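Local atomic coordinates of exodeoxyribonuclease III (Archaeoglobus fulgidus, PDB entry 2VOA), a protein that acts as an AP endonuclease, cutting DNA at abasic sites in the course of repair, probably with magnesium or manganese ions as cofactor. Residues 129-134 and 177-182; 20-25 and 250-255. The protein carries 1 engineered substitution. All blocks are in the same frame, centred on the assembly; numbering follows the deposited sequence.

Contact 1 (129-134 and 177-182); sequences HYLQKT and KKILEL
Leu182 sets one methyl against Leu131 and the backbone of Gln132, and the other against the Gln132 side chain, where the C-terminal end of helix 115-134 meets the chain at the end of helix 170-180 on an outer face of the DNase I-like alpha/beta sandwich. Its CD1 lies 3.7 Å from the backbone N of Gln132 and 4.2 Å from Leu131 CB. The other methyl, CD2, is 4.0 Å from Gln132 CG, and the two side chains cross at about a right angle. With CG anti to the backbone N (chi1 -175°) and an extended chain beyond, Gln132 lays its methylenes along the leucine, and its amide nitrogen stays beside CD2 at the exposed margin; a glutamine suits such a border. Leu131, by contrast, is buried, as an apolar residue should be where, like Ile179, it also touches Trp143 of strand 141-144. Phe137 and Tyr128 touch Leu182 as well. Cutting Leu182 back to an alanine removes both methyls and is likely to leave a gap beside Leu131 CB and the stem of Gln132 without its apolar neighbour. No hydrogen bond joins the segments, and between the two buried residues the touch is methyl to methyl: Leu131 CD1 to Ile179 CG2, 3.7 Å.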
ATOM      1  N   HIS A 129      10.424 -13.305 -37.008  1.00 28.04           N
ATOM      2  CA  HIS A 129      10.927 -12.624 -38.201  1.00 28.90           C
ATOM      3  C   HIS A 129      11.764 -11.400 -37.836  1.00 29.74           C
ATOM      4  O   HIS A 129      12.788 -11.124 -38.480  1.00 30.14           O
ATOM      5  CB  HIS A 129       9.770 -12.332 -39.147  1.00 29.40           C
ATOM      6  CG  HIS A 129       9.186 -13.578 -39.731  1.00 30.88           C
ATOM      7  ND1 HIS A 129       9.890 -14.377 -40.610  1.00 32.16           N
ATOM      8  CD2 HIS A 129       7.997 -14.193 -39.528  1.00 31.90           C
ATOM      9  CE1 HIS A 129       9.144 -15.417 -40.947  1.00 33.52           C
ATOM     10  NE2 HIS A 129       7.995 -15.334 -40.300  1.00 34.05           N
ATOM     11  N   TYR A 130      11.358 -10.719 -36.768  1.00 29.39           N
ATOM     12  CA  TYR A 130      12.075  -9.538 -36.280  1.00 29.60           C
ATOM     13  C   TYR A 130      13.505  -9.888 -35.847  1.00 29.47           C
ATOM     14  O   TYR A 130      14.476  -9.222 -36.262  1.00 29.55           O
ATOM     15  CB  TYR A 130      11.269  -8.851 -35.172  1.00 31.31           C
ATOM     16  CG  TYR A 130      11.994  -7.731 -34.449  1.00 32.41           C
ATOM     17  CD1 TYR A 130      12.079  -6.445 -34.987  1.00 35.71           C
ATOM     18  CD2 TYR A 130      12.596  -7.969 -33.210  1.00 34.07           C
ATOM     19  CE1 TYR A 130      12.758  -5.409 -34.287  1.00 34.23           C
ATOM     20  CE2 TYR A 130      13.271  -6.957 -32.526  1.00 34.41           C
ATOM     21  CZ  TYR A 130      13.332  -5.691 -33.059  1.00 35.13           C
ATOM     22  OH  TYR A 130      14.005  -4.695 -32.368  1.00 37.16           O
ATOM     23  N   LEU A 131      13.640 -10.943 -35.045  1.00 28.57           N
ATOM     24  CA  LEU A 131      14.961 -11.374 -34.563  1.00 28.72           C
ATOM     25  C   LEU A 131      15.798 -12.030 -35.653  1.00 29.08           C
ATOM     26  O   LEU A 131      17.001 -11.812 -35.717  1.00 29.58           O
ATOM     27  CB  LEU A 131      14.811 -12.310 -33.380  1.00 28.70           C
ATOM     28  CG  LEU A 131      14.148 -11.619 -32.176  1.00 29.63           C
ATOM     29  CD1 LEU A 131      13.818 -12.685 -31.138  1.00 31.27           C
ATOM     30  CD2 LEU A 131      14.992 -10.474 -31.588  1.00 30.90           C
ATOM     31  N   GLN A 132      15.166 -12.823 -36.519  1.00 28.85           N
ATOM     32  CA  GLN A 132      15.868 -13.399 -37.671  1.00 29.89           C
ATOM     33  C   GLN A 132      16.504 -12.299 -38.535  1.00 30.19           C
ATOM     34  O   GLN A 132      17.621 -12.460 -39.059  1.00 30.83           O
ATOM     35  CB  GLN A 132      14.894 -14.226 -38.517  1.00 30.73           C
ATOM     36  CG  GLN A 132      15.541 -14.956 -39.669  1.00 32.29           C
ATOM     37  CD  GLN A 132      14.535 -15.738 -40.478  1.00 36.46           C
ATOM     38  OE1 GLN A 132      13.475 -15.216 -40.865  1.00 38.00           O
ATOM     39  NE2 GLN A 132      14.868 -16.990 -40.772  1.00 39.54           N
ATOM     40  N   LYS A 133      15.791 -11.180 -38.678  1.00 29.75           N
ATOM     41  CA  LYS A 133      16.201 -10.080 -39.545  1.00 31.13           C
ATOM     42  C   LYS A 133      17.300  -9.218 -38.924  1.00 30.45           C
ATOM     43  O   LYS A 133      18.174  -8.703 -39.638  1.00 30.68           O
ATOM     44  CB  LYS A 133      14.966  -9.230 -39.897  1.00 31.96           C
ATOM     45  CG  LYS A 133      15.240  -7.851 -40.444  1.00 35.87           C
ATOM     46  CD  LYS A 133      13.942  -7.183 -40.853  1.00 40.08           C
ATOM     47  CE  LYS A 133      13.972  -5.702 -40.533  1.00 44.33           C
ATOM     48  NZ  LYS A 133      12.677  -5.050 -40.900  1.00 46.96           N
ATOM     49  N   THR A 134      17.248  -9.075 -37.600  1.00 30.09           N
ATOM     50  CA  THR A 134      18.019  -8.037 -36.908  1.00 30.50           C
ATOM     51  C   THR A 134      19.127  -8.521 -35.959  1.00 30.87           C
ATOM     52  O   THR A 134      19.974  -7.711 -35.554  1.00 31.94           O
ATOM     53  CB  THR A 134      17.102  -7.107 -36.114  1.00 29.98           C
ATOM     54  OG1 THR A 134      16.474  -7.840 -35.058  1.00 30.21           O
ATOM     55  CG2 THR A 134      16.037  -6.452 -37.030  1.00 30.72           C
ATOM     56  N   LYS A 177       9.612 -21.960 -29.297  1.00 29.44           N
ATOM     57  CA  LYS A 177      10.763 -22.813 -29.650  1.00 30.07           C
ATOM     58  C   LYS A 177      11.274 -22.550 -31.065  1.00 29.56           C
ATOM     59  O   LYS A 177      12.471 -22.665 -31.314  1.00 30.79           O
ATOM     60  CB  LYS A 177      10.447 -24.279 -29.425  1.00 30.81           C
ATOM     61  CG  LYS A 177      10.213 -24.607 -27.943  1.00 32.21           C
ATOM     62  CD  LYS A 177       9.588 -25.995 -27.850  1.00 39.05           C
ATOM     63  CE  LYS A 177      10.012 -26.689 -26.603  1.00 42.30           C
ATOM     64  NZ  LYS A 177      10.271 -28.156 -26.875  1.00 43.43           N
ATOM     65  N   LYS A 178      10.383 -22.152 -31.978  1.00 28.76           N
ATOM     66  CA  LYS A 178      10.794 -21.767 -33.325  1.00 29.28           C
ATOM     67  C   LYS A 178      11.817 -20.625 -33.295  1.00 29.55           C
ATOM     68  O   LYS A 178      12.783 -20.612 -34.077  1.00 30.40           O
ATOM     69  CB  LYS A 178       9.552 -21.368 -34.134  1.00 29.39           C
ATOM     70  CG  LYS A 178       9.828 -20.943 -35.563  1.00 30.27           C
ATOM     71  CD  LYS A 178       8.547 -20.461 -36.240  1.00 30.39           C
ATOM     72  CE  LYS A 178       8.845 -19.812 -37.579  1.00 33.21           C
ATOM     73  NZ  LYS A 178       7.657 -19.675 -38.454  1.00 33.13           N
ATOM     74  N   ILE A 179      11.624 -19.685 -32.373  1.00 28.87           N
ATOM     75  CA  ILE A 179      12.562 -18.569 -32.204  1.00 29.43           C
ATOM     76  C   ILE A 179      13.875 -19.067 -31.608  1.00 29.66           C
ATOM     77  O   ILE A 179      14.945 -18.695 -32.080  1.00 29.91           O
ATOM     78  CB  ILE A 179      11.997 -17.450 -31.311  1.00 29.57           C
ATOM     79  CG1 ILE A 179      10.564 -17.043 -31.764  1.00 29.49           C
ATOM     80  CG2 ILE A 179      12.930 -16.232 -31.354  1.00 28.71           C
ATOM     81  CD1 ILE A 179       9.839 -16.000 -30.822  1.00 31.41           C
ATOM     82  N   LEU A 180      13.810 -19.908 -30.582  1.00 30.05           N
ATOM     83  CA  LEU A 180      15.045 -20.471 -30.003  1.00 31.27           C
ATOM     84  C   LEU A 180      15.931 -21.132 -31.067  1.00 31.69           C
ATOM     85  O   LEU A 180      17.160 -21.067 -31.003  1.00 32.02           O
ATOM     86  CB  LEU A 180      14.710 -21.511 -28.923  1.00 32.16           C
ATOM     87  CG  LEU A 180      14.003 -21.004 -27.660  1.00 35.18           C
ATOM     88  CD1 LEU A 180      14.079 -22.070 -26.546  1.00 37.37           C
ATOM     89  CD2 LEU A 180      14.556 -19.699 -27.188  1.00 36.21           C
ATOM     90  N   GLU A 181      15.287 -21.782 -32.039  1.00 31.98           N
ATOM     91  CA  GLU A 181      15.995 -22.522 -33.085  1.00 33.94           C
ATOM     92  C   GLU A 181      16.853 -21.621 -33.982  1.00 32.83           C
ATOM     93  O   GLU A 181      17.693 -22.114 -34.748  1.00 33.18           O
ATOM     94  CB  GLU A 181      15.003 -23.309 -33.942  1.00 34.06           C
ATOM     95  CG  GLU A 181      14.496 -24.588 -33.310  1.00 37.38           C
ATOM     96  CD  GLU A 181      13.391 -25.254 -34.154  1.00 38.63           C
ATOM     97  OE1 GLU A 181      13.118 -24.800 -35.297  1.00 42.99           O
ATOM     98  OE2 GLU A 181      12.786 -26.234 -33.665  1.00 45.65           O
ATOM     99  N   LEU A 182      16.619 -20.314 -33.913  1.00 31.59           N
ATOM    100  CA  LEU A 182      17.445 -19.341 -34.639  1.00 31.41           C
ATOM    101  C   LEU A 182      18.888 -19.345 -34.122  1.00 32.23           C
ATOM    102  O   LEU A 182      19.824 -18.933 -34.837  1.00 31.61           O
ATOM    103  CB  LEU A 182      16.867 -17.932 -34.516  1.00 31.38           C
ATOM    104  CG  LEU A 182      15.602 -17.605 -35.309  1.00 30.51           C
ATOM    105  CD1 LEU A 182      15.155 -16.187 -34.966  1.00 32.54           C
ATOM    106  CD2 LEU A 182      15.837 -17.732 -36.806  1.00 32.86           C
TER

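Contact 2 (20-25 and 250-255)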
ATOM      1  N   ILE A  20      15.405  -1.208  -6.180  1.00 28.01           N
ATOM      2  CA  ILE A  20      16.556  -0.355  -5.867  1.00 28.19           C
ATOM      3  C   ILE A  20      17.556  -1.047  -4.899  1.00 27.74           C
ATOM      4  O   ILE A  20      18.742  -1.159  -5.230  1.00 28.38           O
ATOM      5  CB  ILE A  20      16.116   1.078  -5.437  1.00 27.39           C
ATOM      6  CG1 ILE A  20      15.295   1.755  -6.561  1.00 27.18           C
ATOM      7  CG2 ILE A  20      17.333   1.955  -5.009  1.00 27.88           C
ATOM      8  CD1 ILE A  20      16.004   1.816  -7.946  1.00 28.38           C
ATOM      9  N   PRO A  21      17.088  -1.547  -3.735  1.00 28.43           N
ATOM     10  CA  PRO A  21      18.017  -2.328  -2.879  1.00 28.81           C
ATOM     11  C   PRO A  21      18.598  -3.575  -3.586  1.00 29.28           C
ATOM     12  O   PRO A  21      19.767  -3.955  -3.349  1.00 29.51           O
ATOM     13  CB  PRO A  21      17.127  -2.755  -1.707  1.00 29.22           C
ATOM     14  CG  PRO A  21      16.066  -1.682  -1.640  1.00 29.50           C
ATOM     15  CD  PRO A  21      15.770  -1.376  -3.083  1.00 28.27           C
ATOM     16  N   TRP A  22      17.800  -4.205  -4.448  1.00 28.21           N
ATOM     17  CA  TRP A  22      18.274  -5.392  -5.148  1.00 28.75           C
ATOM     18  C   TRP A  22      19.445  -5.010  -6.080  1.00 28.50           C
ATOM     19  O   TRP A  22      20.446  -5.721  -6.133  1.00 28.67           O
ATOM     20  CB  TRP A  22      17.128  -6.091  -5.894  1.00 28.56           C
ATOM     21  CG  TRP A  22      17.527  -7.430  -6.449  1.00 28.76           C
ATOM     22  CD1 TRP A  22      17.434  -8.647  -5.820  1.00 29.44           C
ATOM     23  CD2 TRP A  22      18.111  -7.678  -7.722  1.00 29.27           C
ATOM     24  NE1 TRP A  22      17.935  -9.643  -6.634  1.00 29.01           N
ATOM     25  CE2 TRP A  22      18.332  -9.080  -7.819  1.00 30.54           C
ATOM     26  CE3 TRP A  22      18.450  -6.859  -8.810  1.00 31.65           C
ATOM     27  CZ2 TRP A  22      18.893  -9.678  -8.968  1.00 30.33           C
ATOM     28  CZ3 TRP A  22      19.004  -7.457  -9.959  1.00 30.02           C
ATOM     29  CH2 TRP A  22      19.234  -8.850 -10.011  1.00 31.44           C
ATOM     30  N   LEU A  23      19.325  -3.878  -6.784  1.00 29.30           N
ATOM     31  CA  LEU A  23      20.416  -3.383  -7.647  1.00 29.61           C
ATOM     32  C   LEU A  23      21.661  -3.026  -6.827  1.00 30.11           C
ATOM     33  O   LEU A  23      22.791  -3.326  -7.218  1.00 29.27           O
ATOM     34  CB  LEU A  23      19.975  -2.180  -8.495  1.00 29.35           C
ATOM     35  CG  LEU A  23      19.068  -2.495  -9.691  1.00 29.91           C
ATOM     36  CD1 LEU A  23      18.458  -1.232 -10.245  1.00 30.56           C
ATOM     37  CD2 LEU A  23      19.830  -3.245 -10.778  1.00 27.70           C
ATOM     38  N   LYS A  24      21.457  -2.393  -5.679  1.00 29.96           N
ATOM     39  CA  LYS A  24      22.581  -2.063  -4.803  1.00 31.29           C
ATOM     40  C   LYS A  24      23.338  -3.314  -4.339  1.00 31.31           C
ATOM     41  O   LYS A  24      24.563  -3.304  -4.259  1.00 32.29           O
ATOM     42  CB  LYS A  24      22.101  -1.217  -3.620  1.00 32.24           C
ATOM     43  CG  LYS A  24      22.087   0.273  -3.940  1.00 36.63           C
ATOM     44  CD  LYS A  24      22.325   1.118  -2.688  1.00 41.82           C
ATOM     45  CE  LYS A  24      23.207   2.358  -2.987  1.00 44.78           C
ATOM     46  NZ  LYS A  24      22.899   3.546  -2.106  1.00 45.87           N
ATOM     47  N   GLU A  25      22.606  -4.393  -4.068  1.00 30.98           N
ATOM     48  CA  GLU A  25      23.188  -5.625  -3.520  1.00 31.54           C
ATOM     49  C   GLU A  25      23.881  -6.434  -4.602  1.00 31.18           C
ATOM     50  O   GLU A  25      25.014  -6.890  -4.410  1.00 31.88           O
ATOM     51  CB  GLU A  25      22.112  -6.478  -2.835  1.00 32.09           C
ATOM     52  CG  GLU A  25      22.547  -7.892  -2.377  1.00 35.66           C
ATOM     53  CD  GLU A  25      23.625  -7.912  -1.276  1.00 41.96           C
ATOM     54  OE1 GLU A  25      23.712  -6.966  -0.470  1.00 44.40           O
ATOM     55  OE2 GLU A  25      24.385  -8.907  -1.198  1.00 44.74           O
ATOM     56  N   PRO A 250      13.607 -12.272  -9.837  1.00 30.73           N
ATOM     57  CA  PRO A 250      14.645 -11.988 -10.839  1.00 30.23           C
ATOM     58  C   PRO A 250      15.330 -13.269 -11.319  1.00 30.41           C
ATOM     59  O   PRO A 250      15.544 -14.213 -10.526  1.00 30.59           O
ATOM     60  CB  PRO A 250      15.682 -11.147 -10.054  1.00 31.36           C
ATOM     61  CG  PRO A 250      14.907 -10.531  -8.969  1.00 31.06           C
ATOM     62  CD  PRO A 250      13.938 -11.629  -8.549  1.00 31.71           C
ATOM     63  N   LEU A 251      15.672 -13.293 -12.601  1.00 30.18           N
ATOM     64  CA  LEU A 251      16.466 -14.363 -13.175  1.00 30.67           C
ATOM     65  C   LEU A 251      17.797 -13.702 -13.567  1.00 30.87           C
ATOM     66  O   LEU A 251      17.784 -12.632 -14.201  1.00 30.22           O
ATOM     67  CB  LEU A 251      15.752 -14.991 -14.385  1.00 31.22           C
ATOM     68  CG  LEU A 251      16.494 -16.139 -15.077  1.00 33.15           C
ATOM     69  CD1 LEU A 251      16.603 -17.353 -14.143  1.00 36.71           C
ATOM     70  CD2 LEU A 251      15.795 -16.491 -16.415  1.00 32.81           C
ATOM     71  N   VAL A 252      18.909 -14.304 -13.133  1.00 29.57           N
ATOM     72  CA  VAL A 252      20.253 -13.700 -13.236  1.00 29.53           C
ATOM     73  C   VAL A 252      21.161 -14.630 -14.038  1.00 29.25           C
ATOM     74  O   VAL A 252      21.138 -15.848 -13.822  1.00 29.63           O
ATOM     75  CB  VAL A 252      20.886 -13.461 -11.831  1.00 29.23           C
ATOM     76  CG1 VAL A 252      22.232 -12.713 -11.937  1.00 31.57           C
ATOM     77  CG2 VAL A 252      19.914 -12.694 -10.915  1.00 31.12           C
ATOM     78  N   ALA A 253      21.933 -14.076 -14.975  1.00 28.64           N
ATOM     79  CA  ALA A 253      22.964 -14.859 -15.673  1.00 28.60           C
ATOM     80  C   ALA A 253      24.292 -14.129 -15.577  1.00 29.24           C
ATOM     81  O   ALA A 253      24.331 -12.884 -15.616  1.00 29.48           O
ATOM     82  CB  ALA A 253      22.587 -15.037 -17.154  1.00 28.78           C
ATOM     83  N   VAL A 254      25.362 -14.905 -15.447  1.00 28.20           N
ATOM     84  CA  VAL A 254      26.732 -14.401 -15.343  1.00 28.73           C
ATOM     85  C   VAL A 254      27.570 -15.010 -16.475  1.00 28.53           C
ATOM     86  O   VAL A 254      27.528 -16.230 -16.720  1.00 27.57           O
ATOM     87  CB  VAL A 254      27.356 -14.688 -13.962  1.00 29.09           C
ATOM     88  CG1 VAL A 254      28.772 -14.101 -13.869  1.00 30.51           C
ATOM     89  CG2 VAL A 254      26.459 -14.143 -12.823  1.00 29.14           C
ATOM     90  N   PHE A 255      28.298 -14.128 -17.172  1.00 27.77           N
ATOM     91  CA  PHE A 255      29.139 -14.482 -18.326  1.00 28.47           C
ATOM     92  C   PHE A 255      30.607 -14.132 -18.072  1.00 27.97           C
ATOM     93  O   PHE A 255      30.924 -13.088 -17.466  1.00 27.74           O
ATOM     94  CB  PHE A 255      28.627 -13.748 -19.576  1.00 29.00           C
ATOM     95  CG  PHE A 255      27.181 -14.016 -19.864  1.00 28.89           C
ATOM     96  CD1 PHE A 255      26.160 -13.242 -19.276  1.00 29.87           C
ATOM     97  CD2 PHE A 255      26.831 -15.079 -20.711  1.00 28.90           C
ATOM     98  CE1 PHE A 255      24.800 -13.513 -19.558  1.00 31.94           C
ATOM     99  CE2 PHE A 255      25.456 -15.363 -21.003  1.00 28.09           C
ATOM    100  CZ  PHE A 255      24.450 -14.586 -20.391  1.00 30.30           C
TER
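Even at their nearest, Trp22 and Pro250, the backbones of helix 16-26 and of the run leading into strand 251-255 stay apart, CA to CA 9.4 Å, so side chains alone must bridge the space. Trp22 does most of this. A chi1 of -171° sends its CG away from the backbone N and out toward the strand, while chi2 of 90° stands the indole plane about perpendicular to the plane through CA, CB and CG, and one face turns toward Pro250. Pro250 CG stands over that face, displaced toward the rim. It makes a CH-pi contact with the indole, 4.2 Å from the centroid of the five-membered ring. A proline suits this place because its compact, rigid ring presents C-H groups to an aromatic face. Its CB meets the six-membered ring, 3.7 Å from Trp22 CZ2. Val252, two residues on and pointing to the same side of the strand, comes instead at the indole edge: its CG2 lies in the ring plane, 3.7 Å from the same CZ2. The buried Trp22 NE1 is satisfied by a hydrogen bond to Asp236 OD1, which helps fix the rotation of the ring. Leu251, between the two contact residues, points away and touches Ile220 of strand 218-222. Strand 251-255 is thus covered by helix on one face and by the second sheet on the other, the layering of the alpha/beta sandwich in the DNase I-like fold.

In the fold
Contacts 1 and 2 lie on opposite sides of the centre of the chain, their centres about 27 Å apart and their nearest atoms about 11 Å apart, without touching. Along the sequence the order is 20-25, 129-134, 177-182, 250-255, so contact 2 joins the early and late parts of the chain and contact 1 falls between them. Each belongs to a different half of the sandwich: contact 2 covers the sheet holding strands 2-8 and 251-255, while contact 1 lies over strand 141-144 of the other. Residues predicted to bind metal come from both halves, Asn8 and His248 on one side and Asn148 on the other, consistent with an active site assembled between them.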